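Local coordinates for methyltransferase domain-containing protein (Pyrococcus horikoshii, PDB 1VE3) that binds S-adenosylmethionine and probably works as a methyltransferase, although the substrate that would receive the methyl group is not known, at residues K34-R39 with Y106-D111; K41-A46 with K102-V107; A94-F99 with F125-R130. One frame throughout, in Å; residues are numbered along the deposited sequence.

Interaction 1 (K34-R39 with Y106-D111); sequences KYMKKR and YVIFID. With SAM (S-adenosylmethionine), chain C.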
loop_
_atom_site.group_PDB
_atom_site.type_symbol
_atom_site.label_atom_id
_atom_site.label_comp_id
_atom_site.label_asym_id
_atom_site.label_seq_id
_atom_site.Cartn_x
_atom_site.Cartn_y
_atom_site.Cartn_z
ATOM N N LYS A 34 13.261 -14.422 -1.010
ATOM C CA LYS A 34 14.684 -14.618 -1.218
ATOM C C LYS A 34 15.244 -15.575 -0.172
ATOM O O LYS A 34 16.306 -16.166 -0.370
ATOM C CB LYS A 34 15.413 -13.275 -1.137
ATOM C CG LYS A 34 16.922 -13.351 -1.311
ATOM C CD LYS A 34 17.519 -11.953 -1.363
ATOM C CE LYS A 34 19.028 -11.992 -1.505
ATOM N NZ LYS A 34 19.607 -10.625 -1.661
ATOM N N TYR A 35 14.522 -15.738 0.932
ATOM C CA TYR A 35 14.977 -16.613 2.004
ATOM C C TYR A 35 13.962 -17.681 2.392
ATOM O O TYR A 35 14.151 -18.404 3.367
ATOM C CB TYR A 35 15.347 -15.770 3.226
ATOM C CG TYR A 35 16.464 -14.787 2.957
ATOM C CD1 TYR A 35 17.743 -15.231 2.634
ATOM C CD2 TYR A 35 16.243 -13.414 3.023
ATOM C CE1 TYR A 35 18.775 -14.333 2.383
ATOM C CE2 TYR A 35 17.268 -12.508 2.774
ATOM C CZ TYR A 35 18.531 -12.975 2.455
ATOM O OH TYR A 35 19.551 -12.081 2.216
HETATM N N MSE A 36 12.885 -17.779 1.624
HETATM C CA MSE A 36 11.853 -18.770 1.900
HETATM C C MSE A 36 11.560 -19.576 0.644
HETATM O O MSE A 36 10.402 -19.797 0.283
HETATM C CB MSE A 36 10.577 -18.085 2.395
HETATM C CG MSE A 36 10.731 -17.392 3.744
HETATM SE SE MSE A 36 9.125 -16.476 4.343
HETATM C CE MSE A 36 8.111 -17.987 4.969
ATOM N N LYS A 37 12.622 -20.011 -0.024
ATOM C CA LYS A 37 12.486 -20.791 -1.244
ATOM C C LYS A 37 11.790 -22.118 -0.970
ATOM O O LYS A 37 10.879 -22.507 -1.701
ATOM C CB LYS A 37 13.861 -21.017 -1.873
ATOM C CG LYS A 37 14.513 -19.736 -2.384
ATOM C CD LYS A 37 15.874 -20.011 -3.007
ATOM C CE LYS A 37 16.445 -18.772 -3.687
ATOM N NZ LYS A 37 16.631 -17.626 -2.749
ATOM N N LYS A 38 12.202 -22.810 0.088
ATOM C CA LYS A 38 11.579 -24.085 0.432
ATOM C C LYS A 38 10.296 -23.864 1.226
ATOM O O LYS A 38 10.313 -23.247 2.292
ATOM C CB LYS A 38 12.535 -24.953 1.253
ATOM C CG LYS A 38 11.968 -26.326 1.592
ATOM C CD LYS A 38 13.000 -27.222 2.257
ATOM C CE LYS A 38 12.503 -28.663 2.334
ATOM N NZ LYS A 38 13.504 -29.603 2.920
ATOM N N ARG A 39 9.182 -24.370 0.707
ATOM C CA ARG A 39 7.902 -24.218 1.382
ATOM C C ARG A 39 7.912 -25.044 2.654
ATOM O O ARG A 39 8.711 -25.972 2.788
ATOM C CB ARG A 39 6.749 -24.678 0.481
ATOM C CG ARG A 39 6.786 -24.094 -0.926
ATOM C CD ARG A 39 6.899 -22.583 -0.907
ATOM N NE ARG A 39 7.105 -22.034 -2.243
ATOM C CZ ARG A 39 7.419 -20.767 -2.493
ATOM N NH1 ARG A 39 7.564 -19.906 -1.496
ATOM N NH2 ARG A 39 7.597 -20.358 -3.740
ATOM N N TYR A 106 9.403 -22.139 9.653
ATOM C CA TYR A 106 9.578 -20.689 9.616
ATOM C C TYR A 106 8.708 -20.013 10.661
ATOM O O TYR A 106 7.637 -20.497 11.018
ATOM C CB TYR A 106 9.173 -20.091 8.263
ATOM C CG TYR A 106 9.948 -20.552 7.061
ATOM C CD1 TYR A 106 9.497 -21.615 6.288
ATOM C CD2 TYR A 106 11.117 -19.899 6.671
ATOM C CE1 TYR A 106 10.184 -22.018 5.151
ATOM C CE2 TYR A 106 11.813 -20.291 5.536
ATOM C CZ TYR A 106 11.339 -21.354 4.778
ATOM O OH TYR A 106 12.016 -21.754 3.646
ATOM N N VAL A 107 9.190 -18.873 11.130
ATOM C CA VAL A 107 8.490 -18.052 12.094
ATOM C C VAL A 107 8.807 -16.634 11.661
ATOM O O VAL A 107 9.969 -16.238 11.657
ATOM C CB VAL A 107 9.022 -18.268 13.525
ATOM C CG1 VAL A 107 8.451 -17.216 14.454
ATOM C CG2 VAL A 107 8.649 -19.660 14.011
ATOM N N ILE A 108 7.786 -15.883 11.256
ATOM C CA ILE A 108 7.999 -14.501 10.839
ATOM C C ILE A 108 7.481 -13.593 11.938
ATOM O O ILE A 108 6.470 -13.888 12.584
ATOM C CB ILE A 108 7.300 -14.187 9.495
ATOM C CG1 ILE A 108 5.779 -14.312 9.637
ATOM C CG2 ILE A 108 7.810 -15.143 8.431
ATOM C CD1 ILE A 108 5.010 -13.959 8.366
ATOM N N PHE A 109 8.191 -12.490 12.143
ATOM C CA PHE A 109 7.897 -11.530 13.203
ATOM C C PHE A 109 8.137 -10.146 12.588
ATOM O O PHE A 109 9.283 -9.685 12.462
ATOM C CB PHE A 109 8.860 -11.831 14.365
ATOM C CG PHE A 109 8.593 -11.063 15.621
ATOM C CD1 PHE A 109 7.319 -11.013 16.174
ATOM C CD2 PHE A 109 9.641 -10.448 16.297
ATOM C CE1 PHE A 109 7.092 -10.364 17.381
ATOM C CE2 PHE A 109 9.427 -9.793 17.510
ATOM C CZ PHE A 109 8.150 -9.754 18.053
ATOM N N ILE A 110 7.045 -9.489 12.208
ATOM C CA ILE A 110 7.126 -8.200 11.534
ATOM C C ILE A 110 6.560 -6.981 12.265
ATOM O O ILE A 110 5.469 -7.032 12.817
ATOM C CB ILE A 110 6.441 -8.313 10.143
ATOM C CG1 ILE A 110 7.158 -9.387 9.311
ATOM C CG2 ILE A 110 6.440 -6.964 9.438
ATOM C CD1 ILE A 110 6.542 -9.644 7.945
ATOM N N ASP A 111 7.315 -5.882 12.243
ATOM C CA ASP A 111 6.903 -4.619 12.864
ATOM C C ASP A 111 6.189 -4.787 14.203
ATOM O O ASP A 111 5.104 -4.241 14.380
ATOM C CB ASP A 111 5.952 -3.850 11.928
ATOM C CG ASP A 111 6.641 -3.279 10.699
ATOM O OD1 ASP A 111 7.676 -2.596 10.858
ATOM O OD2 ASP A 111 6.130 -3.491 9.567
HETATM N N SAM C . 2.886 -8.625 12.063
HETATM C CA SAM C . 1.823 -7.584 11.964
HETATM C C SAM C . 1.893 -6.915 10.593
HETATM O O SAM C . 0.831 -6.624 10.028
HETATM O OXT SAM C . 3.064 -6.708 10.146
HETATM C CB SAM C . 2.076 -6.562 13.025
HETATM C CG SAM C . 0.891 -5.836 13.431
HETATM S SD SAM C . 1.179 -4.569 14.730
HETATM C CE SAM C . 2.251 -3.457 14.070
HETATM C "C5'" SAM C . 1.854 -5.483 16.125
HETATM C "C4'" SAM C . 0.943 -6.661 16.750
HETATM O "O4'" SAM C . 1.667 -7.292 17.863
HETATM C "C3'" SAM C . -0.326 -6.161 17.423
HETATM O "O3'" SAM C . -1.320 -6.756 16.449
HETATM C "C2'" SAM C . -0.548 -6.869 18.715
HETATM O "O2'" SAM C . -1.782 -7.359 19.139
HETATM C "C1'" SAM C . 0.659 -7.878 18.659
HETATM N N9 SAM C . 1.175 -8.219 19.991
HETATM C C8 SAM C . 1.599 -7.435 21.063
HETATM N N7 SAM C . 1.999 -8.129 22.101
HETATM C C5 SAM C . 1.838 -9.426 21.720
HETATM C C6 SAM C . 2.080 -10.715 22.367
HETATM N N6 SAM C . 2.566 -10.815 23.615
HETATM N N1 SAM C . 1.794 -11.907 21.666
HETATM C C2 SAM C . 1.296 -11.846 20.389
HETATM N N3 SAM C . 1.035 -10.702 19.698
HETATM C C4 SAM C . 1.326 -9.512 20.411
#
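Tyr106 reaches out of strand 106-110 to the loop 34-39, lying beside Met36, a selenomethionine, and ending on the backbone of Lys38. Its CB points toward the loop, and CG stands anti to the carbonyl carbon (chi1 -62°). First comes the terminal methyl of Met36: CE is 4.1 Å from Tyr106 CB. The same methyl sits over one face of the ring, displaced toward its rim, 4.0 Å from the ring centroid, a CH-pi contact. The selenium approaches more obliquely and from farther away, a Met-aromatic arrangement. Farther out, Tyr106 CE2 has Met36 CG as its nearest neighbour at 3.6 Å and Tyr35 O at 3.7 Å, the latter near the ring plane. The two side chains run antiparallel, the long, flexible chain of Met36 following the aromatic surface from CE2 back to CB. On the other rim Tyr106 CE1 lies 3.1 Å from Lys38 O. At the tip, Tyr106 OH donates a 2.6 Å hydrogen bond to Lys38 O; the hydroxyl lies in the plane of the carbonyl, on one of its lone pairs, with a C=O...O angle of 137°. Tyrosine suits this place, offering an apolar face to Met36 and a hydroxyl that can donate to a main-chain carbonyl of the irregular loop. Lys38 turns its amine away, as befits an exposed residue. Met36 CE also nears Ile108 CG2, the next side chain on this face of the strand. Farther along the strand, Ile110 O accepts a hydrogen bond from N of S-adenosylmethionine, putting the cofactor at the far end from Tyr106. The contact lies where the loop leaving helix 19-34 runs on to strand 41-45: Met36 touches Leu56 of helix 51-58, Val42 of strand 41-45 and Ile139 of strand 136-143.

Interaction 2 (K41-A46 with K102-V107); sequences KVLDLA and KTFDYV. With SAM (S-adenosylmethionine), chain C.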
loop_
_atom_site.group_PDB
_atom_site.type_symbol
_atom_site.label_atom_id
_atom_site.label_comp_id
_atom_site.label_asym_id
_atom_site.label_seq_id
_atom_site.Cartn_x
_atom_site.Cartn_y
_atom_site.Cartn_z
ATOM N N LYS A 41 6.003 -25.196 7.048
ATOM C CA LYS A 41 5.046 -24.734 8.049
ATOM C C LYS A 41 5.525 -23.396 8.623
ATOM O O LYS A 41 6.612 -23.309 9.203
ATOM C CB LYS A 41 4.931 -25.783 9.152
ATOM C CG LYS A 41 3.672 -25.699 9.977
ATOM C CD LYS A 41 3.436 -27.018 10.698
ATOM C CE LYS A 41 2.095 -27.037 11.413
ATOM N NZ LYS A 41 1.767 -28.410 11.891
ATOM N N VAL A 42 4.711 -22.355 8.464
ATOM C CA VAL A 42 5.077 -21.027 8.943
ATOM C C VAL A 42 4.226 -20.508 10.100
ATOM O O VAL A 42 3.016 -20.726 10.143
ATOM C CB VAL A 42 4.996 -19.989 7.800
ATOM C CG1 VAL A 42 5.538 -18.651 8.273
ATOM C CG2 VAL A 42 5.768 -20.485 6.589
ATOM N N LEU A 43 4.876 -19.823 11.038
ATOM C CA LEU A 43 4.181 -19.229 12.175
ATOM C C LEU A 43 4.289 -17.705 12.075
ATOM O O LEU A 43 5.391 -17.148 12.082
ATOM C CB LEU A 43 4.790 -19.691 13.501
ATOM C CG LEU A 43 4.257 -18.923 14.723
ATOM C CD1 LEU A 43 2.788 -19.241 14.915
ATOM C CD2 LEU A 43 5.050 -19.292 15.980
ATOM N N ASP A 44 3.144 -17.039 11.960
ATOM C CA ASP A 44 3.110 -15.580 11.873
ATOM C C ASP A 44 2.889 -15.065 13.299
ATOM O O ASP A 44 1.752 -14.892 13.740
ATOM C CB ASP A 44 1.960 -15.125 10.960
ATOM C CG ASP A 44 2.052 -13.653 10.594
ATOM O OD1 ASP A 44 2.878 -12.938 11.199
ATOM O OD2 ASP A 44 1.294 -13.204 9.705
ATOM N N LEU A 45 3.983 -14.830 14.013
ATOM C CA LEU A 45 3.912 -14.371 15.395
ATOM C C LEU A 45 3.546 -12.885 15.457
ATOM O O LEU A 45 4.234 -12.035 14.871
ATOM C CB LEU A 45 5.250 -14.644 16.090
ATOM C CG LEU A 45 5.245 -14.658 17.622
ATOM C CD1 LEU A 45 4.122 -15.550 18.131
ATOM C CD2 LEU A 45 6.589 -15.154 18.121
ATOM N N ALA A 46 2.474 -12.583 16.189
ATOM C CA ALA A 46 1.961 -11.215 16.295
ATOM C C ALA A 46 1.540 -10.850 14.864
ATOM O O ALA A 46 2.029 -9.878 14.288
ATOM C CB ALA A 46 3.063 -10.259 16.806
ATOM N N LYS A 102 9.937 -27.728 18.169
ATOM C CA LYS A 102 10.270 -28.030 16.783
ATOM C C LYS A 102 9.033 -28.257 15.917
ATOM O O LYS A 102 8.927 -29.261 15.220
ATOM C CB LYS A 102 11.161 -29.273 16.735
ATOM C CG LYS A 102 12.480 -29.112 17.471
ATOM C CD LYS A 102 13.227 -30.435 17.554
ATOM C CE LYS A 102 14.630 -30.228 18.086
ATOM N NZ LYS A 102 14.622 -29.446 19.348
ATOM N N THR A 103 8.100 -27.319 15.954
ATOM C CA THR A 103 6.882 -27.444 15.167
ATOM C C THR A 103 6.942 -26.710 13.830
ATOM O O THR A 103 6.308 -27.131 12.865
ATOM C CB THR A 103 5.663 -26.918 15.955
ATOM O OG1 THR A 103 5.363 -27.818 17.029
ATOM C CG2 THR A 103 4.448 -26.780 15.046
ATOM N N PHE A 104 7.717 -25.634 13.755
ATOM C CA PHE A 104 7.765 -24.849 12.521
ATOM C C PHE A 104 9.053 -24.839 11.712
ATOM O O PHE A 104 10.142 -25.073 12.233
ATOM C CB PHE A 104 7.368 -23.405 12.844
ATOM C CG PHE A 104 6.008 -23.284 13.468
ATOM C CD1 PHE A 104 4.864 -23.228 12.674
ATOM C CD2 PHE A 104 5.867 -23.268 14.855
ATOM C CE1 PHE A 104 3.592 -23.162 13.253
ATOM C CE2 PHE A 104 4.598 -23.202 15.445
ATOM C CZ PHE A 104 3.460 -23.149 14.639
ATOM N N ASP A 105 8.900 -24.570 10.419
ATOM C CA ASP A 105 10.024 -24.471 9.493
ATOM C C ASP A 105 10.395 -22.993 9.402
ATOM O O ASP A 105 11.536 -22.644 9.102
ATOM C CB ASP A 105 9.628 -24.963 8.101
ATOM C CG ASP A 105 9.363 -26.451 8.059
ATOM O OD1 ASP A 105 10.318 -27.236 8.293
ATOM O OD2 ASP A 105 8.196 -26.827 7.790
ATOM N N TYR A 106 9.403 -22.139 9.653
ATOM C CA TYR A 106 9.578 -20.689 9.616
ATOM C C TYR A 106 8.708 -20.013 10.661
ATOM O O TYR A 106 7.637 -20.497 11.018
ATOM C CB TYR A 106 9.173 -20.091 8.263
ATOM C CG TYR A 106 9.948 -20.552 7.061
ATOM C CD1 TYR A 106 9.497 -21.615 6.288
ATOM C CD2 TYR A 106 11.117 -19.899 6.671
ATOM C CE1 TYR A 106 10.184 -22.018 5.151
ATOM C CE2 TYR A 106 11.813 -20.291 5.536
ATOM C CZ TYR A 106 11.339 -21.354 4.778
ATOM O OH TYR A 106 12.016 -21.754 3.646
ATOM N N VAL A 107 9.190 -18.873 11.130
ATOM C CA VAL A 107 8.490 -18.052 12.094
ATOM C C VAL A 107 8.807 -16.634 11.661
ATOM O O VAL A 107 9.969 -16.238 11.657
ATOM C CB VAL A 107 9.022 -18.268 13.525
ATOM C CG1 VAL A 107 8.451 -17.216 14.454
ATOM C CG2 VAL A 107 8.649 -19.660 14.011
HETATM N N SAM C . 2.886 -8.625 12.063
HETATM C CA SAM C . 1.823 -7.584 11.964
HETATM C C SAM C . 1.893 -6.915 10.593
HETATM O O SAM C . 0.831 -6.624 10.028
HETATM O OXT SAM C . 3.064 -6.708 10.146
HETATM C CB SAM C . 2.076 -6.562 13.025
HETATM C CG SAM C . 0.891 -5.836 13.431
HETATM S SD SAM C . 1.179 -4.569 14.730
HETATM C CE SAM C . 2.251 -3.457 14.070
HETATM C "C5'" SAM C . 1.854 -5.483 16.125
HETATM C "C4'" SAM C . 0.943 -6.661 16.750
HETATM O "O4'" SAM C . 1.667 -7.292 17.863
HETATM C "C3'" SAM C . -0.326 -6.161 17.423
HETATM O "O3'" SAM C . -1.320 -6.756 16.449
HETATM C "C2'" SAM C . -0.548 -6.869 18.715
HETATM O "O2'" SAM C . -1.782 -7.359 19.139
HETATM C "C1'" SAM C . 0.659 -7.878 18.659
HETATM N N9 SAM C . 1.175 -8.219 19.991
HETATM C C8 SAM C . 1.599 -7.435 21.063
HETATM N N7 SAM C . 1.999 -8.129 22.101
HETATM C C5 SAM C . 1.838 -9.426 21.720
HETATM C C6 SAM C . 2.080 -10.715 22.367
HETATM N N6 SAM C . 2.566 -10.815 23.615
HETATM N N1 SAM C . 1.794 -11.907 21.666
HETATM C C2 SAM C . 1.296 -11.846 20.389
HETATM N N3 SAM C . 1.035 -10.702 19.698
HETATM C C4 SAM C . 1.326 -9.512 20.411
#
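The parallel pairing of Val42 with Tyr106 and of Leu43 with Val107 joins strands 41-45 and 104-110, neighbours in the central sheet of a Rossmann-like methyltransferase fold. Leu43 N donates to Tyr106 O at 2.8 Å. Two residues earlier the pattern changes: Lys41 O accepts from both Tyr106 N and Asp105 N, the latter at 2.9 Å, because strand 104-110 bulges and turns a corner at Asp105. The Asp105 side chain exploits this corner, its CG anti to the carbonyl carbon (chi1 -68°) and beside the backbone N. Asp105 OD2 accepts from Lys41 N at 2.8 Å in a nearly straight bond (177°), through its anti lone pair, so a short acidic chain stands in for a main-chain acceptor at the start of the strand. The strand order 3-2-1-4-5-7-6, with only the seventh strand running against the others, is that of class I S-adenosylmethionine-dependent methyltransferases, and the two strands here are the first and fourth. As usual in that fold, the first strand leads into the glycine-rich cofactor loop: Ala46 O, just past its end, accepts from the amine N of S-adenosylmethionine at 2.7 Å. The small CB of Ala46 lies 3.4 Å from the ribose O4' of the ligand. Apolar residues fill both faces of the pair. Leu43 CB sits over the centre of the Phe104 ring, 3.6 Å from its centroid, a CH-pi contact; Thr103 CG2 lies on the opposite face, while Lys41 O meets the ring at its edge. Leu43 and Val107 point the same way, with Leu43 CB 3.9 Å from Val107 CG2, and Val128 of helix 118-131 packs on Val107. On the other face the branched Val42 touches Leu56 of helix 51-58 and sets CG2 3.8 Å from Tyr106 CB.

Interaction 3 (A94-F99 with F125-R130); sequences ARKLSF and FKEVRR. With SAM (S-adenosylmethionine), chain C.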
loop_
_atom_site.group_PDB
_atom_site.type_symbol
_atom_site.label_atom_id
_atom_site.label_comp_id
_atom_site.label_asym_id
_atom_site.label_seq_id
_atom_site.Cartn_x
_atom_site.Cartn_y
_atom_site.Cartn_z
ATOM N N ALA A 94 2.905 -14.374 22.304
ATOM C CA ALA A 94 4.205 -14.665 21.713
ATOM C C ALA A 94 5.245 -14.994 22.771
ATOM O O ALA A 94 6.223 -15.683 22.484
ATOM C CB ALA A 94 4.682 -13.475 20.873
ATOM N N ARG A 95 5.030 -14.493 23.986
ATOM C CA ARG A 95 5.952 -14.723 25.095
ATOM C C ARG A 95 5.847 -16.147 25.643
ATOM O O ARG A 95 6.765 -16.630 26.302
ATOM C CB ARG A 95 5.691 -13.712 26.215
ATOM C CG ARG A 95 5.951 -12.262 25.809
ATOM C CD ARG A 95 5.442 -11.290 26.860
ATOM N NE ARG A 95 4.033 -11.516 27.157
ATOM C CZ ARG A 95 3.343 -10.897 28.112
ATOM N NH1 ARG A 95 3.922 -9.988 28.894
ATOM N NH2 ARG A 95 2.065 -11.199 28.290
ATOM N N LYS A 96 4.733 -16.818 25.359
ATOM C CA LYS A 96 4.529 -18.188 25.820
ATOM C C LYS A 96 3.531 -18.938 24.940
ATOM O O LYS A 96 2.334 -18.969 25.226
ATOM C CB LYS A 96 4.044 -18.205 27.272
ATOM C CG LYS A 96 3.930 -19.619 27.844
ATOM C CD LYS A 96 5.258 -20.367 27.695
ATOM C CE LYS A 96 5.129 -21.854 28.025
ATOM N NZ LYS A 96 4.220 -22.564 27.080
ATOM N N LEU A 97 4.044 -19.551 23.878
ATOM C CA LEU A 97 3.230 -20.298 22.926
ATOM C C LEU A 97 2.958 -21.710 23.414
ATOM O O LEU A 97 3.776 -22.299 24.121
ATOM C CB LEU A 97 3.944 -20.358 21.579
ATOM C CG LEU A 97 4.355 -19.007 20.992
ATOM C CD1 LEU A 97 5.349 -19.235 19.858
ATOM C CD2 LEU A 97 3.121 -18.254 20.504
ATOM N N SER A 98 1.814 -22.257 23.014
ATOM C CA SER A 98 1.420 -23.602 23.420
ATOM C C SER A 98 1.835 -24.688 22.432
ATOM O O SER A 98 1.576 -25.867 22.672
ATOM C CB SER A 98 -0.096 -23.672 23.604
ATOM O OG SER A 98 -0.752 -23.588 22.351
ATOM N N PHE A 99 2.463 -24.303 21.325
ATOM C CA PHE A 99 2.888 -25.282 20.327
ATOM C C PHE A 99 3.969 -26.196 20.888
ATOM O O PHE A 99 4.680 -25.829 21.828
ATOM C CB PHE A 99 3.431 -24.589 19.071
ATOM C CG PHE A 99 2.438 -23.693 18.390
ATOM C CD1 PHE A 99 1.246 -24.206 17.889
ATOM C CD2 PHE A 99 2.688 -22.330 18.264
ATOM C CE1 PHE A 99 0.314 -23.374 17.274
ATOM C CE2 PHE A 99 1.763 -21.487 17.652
ATOM C CZ PHE A 99 0.575 -22.007 17.157
ATOM N N PHE A 125 11.988 -14.556 21.941
ATOM C CA PHE A 125 13.080 -15.198 21.217
ATOM C C PHE A 125 13.289 -16.624 21.709
ATOM O O PHE A 125 13.529 -17.533 20.912
ATOM C CB PHE A 125 14.389 -14.419 21.372
ATOM C CG PHE A 125 14.472 -13.166 20.534
ATOM C CD1 PHE A 125 13.483 -12.850 19.609
ATOM C CD2 PHE A 125 15.555 -12.305 20.673
ATOM C CE1 PHE A 125 13.570 -11.686 18.835
ATOM C CE2 PHE A 125 15.657 -11.143 19.909
ATOM C CZ PHE A 125 14.659 -10.833 18.986
ATOM N N LYS A 126 13.196 -16.818 23.024
ATOM C CA LYS A 126 13.371 -18.139 23.607
ATOM C C LYS A 126 12.288 -19.074 23.075
ATOM O O LYS A 126 12.577 -20.196 22.653
ATOM C CB LYS A 126 13.304 -18.063 25.134
ATOM C CG LYS A 126 13.846 -19.297 25.836
ATOM C CD LYS A 126 13.909 -19.094 27.342
ATOM C CE LYS A 126 14.794 -17.917 27.703
ATOM N NZ LYS A 126 14.840 -17.690 29.174
ATOM N N GLU A 127 11.044 -18.601 23.083
ATOM C CA GLU A 127 9.921 -19.392 22.584
ATOM C C GLU A 127 10.039 -19.687 21.089
ATOM O O GLU A 127 9.702 -20.785 20.640
ATOM C CB GLU A 127 8.596 -18.673 22.858
ATOM C CG GLU A 127 8.041 -18.945 24.235
ATOM C CD GLU A 127 7.690 -20.407 24.415
ATOM O OE1 GLU A 127 6.595 -20.811 23.977
ATOM O OE2 GLU A 127 8.516 -21.154 24.977
ATOM N N VAL A 128 10.520 -18.707 20.323
ATOM C CA VAL A 128 10.676 -18.878 18.885
ATOM C C VAL A 128 11.673 -19.995 18.603
ATOM O O VAL A 128 11.425 -20.873 17.777
ATOM C CB VAL A 128 11.188 -17.586 18.214
ATOM C CG1 VAL A 128 11.518 -17.856 16.753
ATOM C CG2 VAL A 128 10.130 -16.477 18.337
ATOM N N ARG A 129 12.816 -19.947 19.279
ATOM C CA ARG A 129 13.823 -20.971 19.076
ATOM C C ARG A 129 13.250 -22.350 19.382
ATOM O O ARG A 129 13.494 -23.300 18.649
ATOM C CB ARG A 129 15.042 -20.719 19.963
ATOM C CG ARG A 129 16.027 -21.873 19.943
ATOM C CD ARG A 129 17.207 -21.630 20.858
ATOM N NE ARG A 129 17.984 -22.849 21.046
ATOM C CZ ARG A 129 17.516 -23.943 21.636
ATOM N NH1 ARG A 129 16.272 -23.974 22.099
ATOM N NH2 ARG A 129 18.291 -25.011 21.763
ATOM N N ARG A 130 12.468 -22.440 20.456
ATOM C CA ARG A 130 11.878 -23.704 20.882
ATOM C C ARG A 130 10.906 -24.347 19.895
ATOM O O ARG A 130 10.997 -25.547 19.631
ATOM C CB ARG A 130 11.171 -23.526 22.231
ATOM C CG ARG A 130 10.511 -24.799 22.747
ATOM C CD ARG A 130 9.850 -24.595 24.099
ATOM N NE ARG A 130 8.578 -23.880 24.010
ATOM C CZ ARG A 130 7.518 -24.319 23.340
ATOM N NH1 ARG A 130 7.573 -25.475 22.692
ATOM N NH2 ARG A 130 6.402 -23.605 23.317
HETATM N N SAM C . 2.886 -8.625 12.063
HETATM C CA SAM C . 1.823 -7.584 11.964
HETATM C C SAM C . 1.893 -6.915 10.593
HETATM O O SAM C . 0.831 -6.624 10.028
HETATM O OXT SAM C . 3.064 -6.708 10.146
HETATM C CB SAM C . 2.076 -6.562 13.025
HETATM C CG SAM C . 0.891 -5.836 13.431
HETATM S SD SAM C . 1.179 -4.569 14.730
HETATM C CE SAM C . 2.251 -3.457 14.070
HETATM C "C5'" SAM C . 1.854 -5.483 16.125
HETATM C "C4'" SAM C . 0.943 -6.661 16.750
HETATM O "O4'" SAM C . 1.667 -7.292 17.863
HETATM C "C3'" SAM C . -0.326 -6.161 17.423
HETATM O "O3'" SAM C . -1.320 -6.756 16.449
HETATM C "C2'" SAM C . -0.548 -6.869 18.715
HETATM O "O2'" SAM C . -1.782 -7.359 19.139
HETATM C "C1'" SAM C . 0.659 -7.878 18.659
HETATM N N9 SAM C . 1.175 -8.219 19.991
HETATM C C8 SAM C . 1.599 -7.435 21.063
HETATM N N7 SAM C . 1.999 -8.129 22.101
HETATM C C5 SAM C . 1.838 -9.426 21.720
HETATM C C6 SAM C . 2.080 -10.715 22.367
HETATM N N6 SAM C . 2.566 -10.815 23.615
HETATM N N1 SAM C . 1.794 -11.907 21.666
HETATM C C2 SAM C . 1.296 -11.846 20.389
HETATM N N3 SAM C . 1.035 -10.702 19.698
HETATM C C4 SAM C . 1.326 -9.512 20.411
#
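Glu127 and Arg130, one turn apart on helix 118-131, hold the loop 94-99 that follows the third strand of the class I methyltransferase fold and borders the adenine pocket. They form an intrahelical salt bridge, gripped side-on: Arg130 NE donates to Glu127 OE2 at 2.9 Å, and Arg130 NH2 to OE1. Glu127 OE1 has a second donor, Leu97 N at 2.8 Å, which comes from the anti side and from the opposite face of the carboxylate plane to Arg130 NH2. Glu127 CG lies 3.4 Å from Arg95 O; beyond it the chain bends at chi2 (-64°), which brings CD round toward Leu97 N. The guanidinium of Arg130 has nitrogens to spare for the loop: Arg130 NH1, at 3.0 Å, and NH2 both donate to Phe99 O, end-on and close to the guanidinium plane, and NH1 also forms a salt bridge with Asp101. Leu97 O is close to Arg130 NH2, but the angle is poor; it accepts a hydrogen bond from Lys96 NZ, which stands 45° above the carbonyl plane. The nearby amine would be expected to add to the positive field around buried Glu127, favouring its charged form. Leu97 turns its apolar side chain to Leu45. The backbone of Ala94 reads the adenine: Ala94 N donates to N1 of S-adenosylmethionine at 2.8 Å, almost straight at 174°.

Overall arrangement
From the N terminus, 34-39 opens interaction 1 and 41-46, shortly after it, opens interaction 2. Both close on strand 104-110, where they share Tyr106 and Val107, so the two loops end on the same stretch, that of interaction 2 lying inside that of interaction 1. Interaction 3 starts inside both loops, at 94-99, and closes beyond them at 125-130, and so crosses both. The first two contacts join the loop after helix 19-34 and the first strand to the fourth; the third ties the following helix 118-131 to the loop after strand 88-91. Val107 packing on Val128, Phe104 on Phe99 and Leu45 on Ala94 connect the three, and all touch S-adenosylmethionine.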